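Local atomic coordinates of nitrilotriacetate monooxygenase (Burkholderia pseudomallei, PDB entry 3SDO), a protein that probably acts as an FMN-dependent monooxygenase of the NtaA/SnaA/DszA family, with a luciferase-like TIM-barrel fold. Residues G163-W168 with P214-A219. Residues are numbered along the deposited sequence; the frame is centred on the assembly and turned at random.
Sequences GLWDSW and PVIFQA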
# COMPACT_ATOMS: atom_id res chain seq x y z
N GLY A 163 -3.73 9.56 17.60
CA GLY A 163 -3.35 9.08 18.91
C GLY A 163 -2.31 7.97 18.86
O GLY A 163 -1.31 7.98 19.60
N LEU A 164 -2.53 6.99 17.99
CA LEU A 164 -1.55 5.89 17.81
C LEU A 164 -0.20 6.39 17.33
O LEU A 164 0.85 5.88 17.75
CB LEU A 164 -2.08 4.83 16.85
CG LEU A 164 -3.24 3.99 17.35
CD1 LEU A 164 -3.86 3.22 16.19
CD2 LEU A 164 -2.81 3.02 18.45
N TRP A 165 -0.23 7.39 16.47
CA TRP A 165 1.01 7.99 15.95
C TRP A 165 1.82 8.70 17.03
O TRP A 165 2.98 9.00 16.81
CB TRP A 165 0.75 8.96 14.79
CG TRP A 165 0.42 8.29 13.49
CD1 TRP A 165 0.78 7.02 13.09
CD2 TRP A 165 -0.32 8.87 12.39
NE1 TRP A 165 0.29 6.78 11.82
CE2 TRP A 165 -0.38 7.89 11.37
CE3 TRP A 165 -0.94 10.10 12.17
CZ2 TRP A 165 -1.02 8.11 10.15
CZ3 TRP A 165 -1.59 10.33 10.95
CH2 TRP A 165 -1.62 9.35 9.96
N ASP A 166 1.23 8.99 18.18
CA ASP A 166 1.99 9.57 19.28
C ASP A 166 2.40 8.54 20.34
O ASP A 166 2.79 8.91 21.44
CB ASP A 166 1.22 10.76 19.89
CG ASP A 166 1.28 12.02 19.00
OD1 ASP A 166 2.02 12.01 17.98
OD2 ASP A 166 0.61 13.04 19.33
N SER A 167 2.37 7.25 19.98
CA SER A 167 2.72 6.17 20.91
C SER A 167 4.14 6.32 21.44
O SER A 167 4.38 6.17 22.65
CB SER A 167 2.60 4.80 20.24
OG SER A 167 1.26 4.50 19.90
N TRP A 168 5.05 6.63 20.52
CA TRP A 168 6.50 6.64 20.78
C TRP A 168 7.08 8.05 20.76
O TRP A 168 7.17 8.65 19.69
CB TRP A 168 7.20 5.81 19.71
CG TRP A 168 7.00 4.33 19.88
CD1 TRP A 168 6.06 3.54 19.27
CD2 TRP A 168 7.77 3.47 20.70
NE1 TRP A 168 6.18 2.25 19.69
CE2 TRP A 168 7.23 2.17 20.57
CE3 TRP A 168 8.86 3.67 21.56
CZ2 TRP A 168 7.74 1.09 21.25
CZ3 TRP A 168 9.36 2.60 22.23
CH2 TRP A 168 8.80 1.32 22.08
N PRO A 214 2.26 11.80 9.47
CA PRO A 214 1.89 12.10 8.10
C PRO A 214 0.91 13.27 8.01
O PRO A 214 0.15 13.51 8.95
CB PRO A 214 1.24 10.80 7.63
CG PRO A 214 1.72 9.75 8.52
CD PRO A 214 2.02 10.39 9.83
N VAL A 215 0.96 13.99 6.90
CA VAL A 215 0.10 15.14 6.64
C VAL A 215 -1.34 14.69 6.28
O VAL A 215 -1.55 13.73 5.49
CB VAL A 215 0.68 16.02 5.53
CG1 VAL A 215 -0.17 17.28 5.29
CG2 VAL A 215 2.13 16.41 5.90
N ILE A 216 -2.34 15.34 6.88
CA ILE A 216 -3.73 14.98 6.62
C ILE A 216 -4.31 15.87 5.53
O ILE A 216 -4.33 17.11 5.65
CB ILE A 216 -4.61 15.10 7.89
CG1 ILE A 216 -4.05 14.25 9.02
CG2 ILE A 216 -6.07 14.70 7.60
CD1 ILE A 216 -3.76 12.80 8.68
N PHE A 217 -4.76 15.21 4.46
CA PHE A 217 -5.49 15.81 3.36
C PHE A 217 -6.96 15.43 3.49
O PHE A 217 -7.29 14.32 3.94
CB PHE A 217 -4.95 15.30 2.02
CG PHE A 217 -3.64 15.92 1.63
CD1 PHE A 217 -2.48 15.61 2.29
CD2 PHE A 217 -3.57 16.79 0.56
CE1 PHE A 217 -1.29 16.16 1.93
CE2 PHE A 217 -2.39 17.39 0.20
CZ PHE A 217 -1.26 17.09 0.89
N GLN A 218 -7.84 16.34 3.12
CA GLN A 218 -9.27 16.03 3.05
C GLN A 218 -9.92 16.79 1.91
O GLN A 218 -9.37 17.76 1.44
CB GLN A 218 -9.96 16.37 4.37
CG GLN A 218 -9.53 15.54 5.55
CD GLN A 218 -10.19 15.95 6.83
OE1 GLN A 218 -11.27 16.56 6.83
NE2 GLN A 218 -9.52 15.65 7.96
N ALA A 219 -11.07 16.34 1.46
CA ALA A 219 -11.80 17.04 0.39
C ALA A 219 -13.28 17.21 0.65
O ALA A 219 -14.07 17.29 -0.28
CB ALA A 219 -11.58 16.33 -0.93
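The carbonyl oxygen of Leu-164, one residue before the Trp-165 whose indole lies against Pro-214, is gripped by two donors from one residue: Ser-167 N at 3.0 Å and Ser-167 OG at 2.6 Å from Leu-164 O. The hydroxyl approaches with a C=O...donor angle of 129° and only a modest tilt from the carbonyl plane. Serine suits this turn because its short side chain can fold back onto the helix while OG also pairs with Leu-204 N.

The contact itself is apolar. Pro-214 CD sits 3.5 Å from the centroid of the six-membered ring of Trp-165, almost exactly on its normal, a CH-pi interaction probably helped by the electron-withdrawing amide nitrogen bonded to that carbon. The neighbouring methylene continues over the same face, Pro-214 CG lying 3.6 Å from Trp-165 CZ2. With Trp-165 CG anti to its own carbonyl carbon (chi1 -76°), the indole reaches the proline; tryptophan suits the place by offering a broad apolar face together with an N-H, NE1, for Ala-110 O on helix 106-119. Ile-216 CD1 instead meets the ring edge, in the plane, 4.0 Å from Trp-165 CZ3. Isoleucine is long enough for this, and its branched side chain also packs on Leu-158, Gln-162 and Val-128, between helix and sheet.

Helix 150-165 lies in the long connection between the adjacent parallel strands 124-129 and 215-218, a right-handed beta-alpha-beta crossover of the TIM barrel; the predicted FMN-binding residues Ser-221 and Ser-222 lie past the other end of the later strand. Close by, the carboxylate of Asp-166 bridges to Arg-208 and Arg-443 and bonds Gln-213. The chemistry thus implies a division of labour: dispersion and CH-pi attraction join the helix-end region to the entry of strand 215-218, while polar bonds hold the turn beside them.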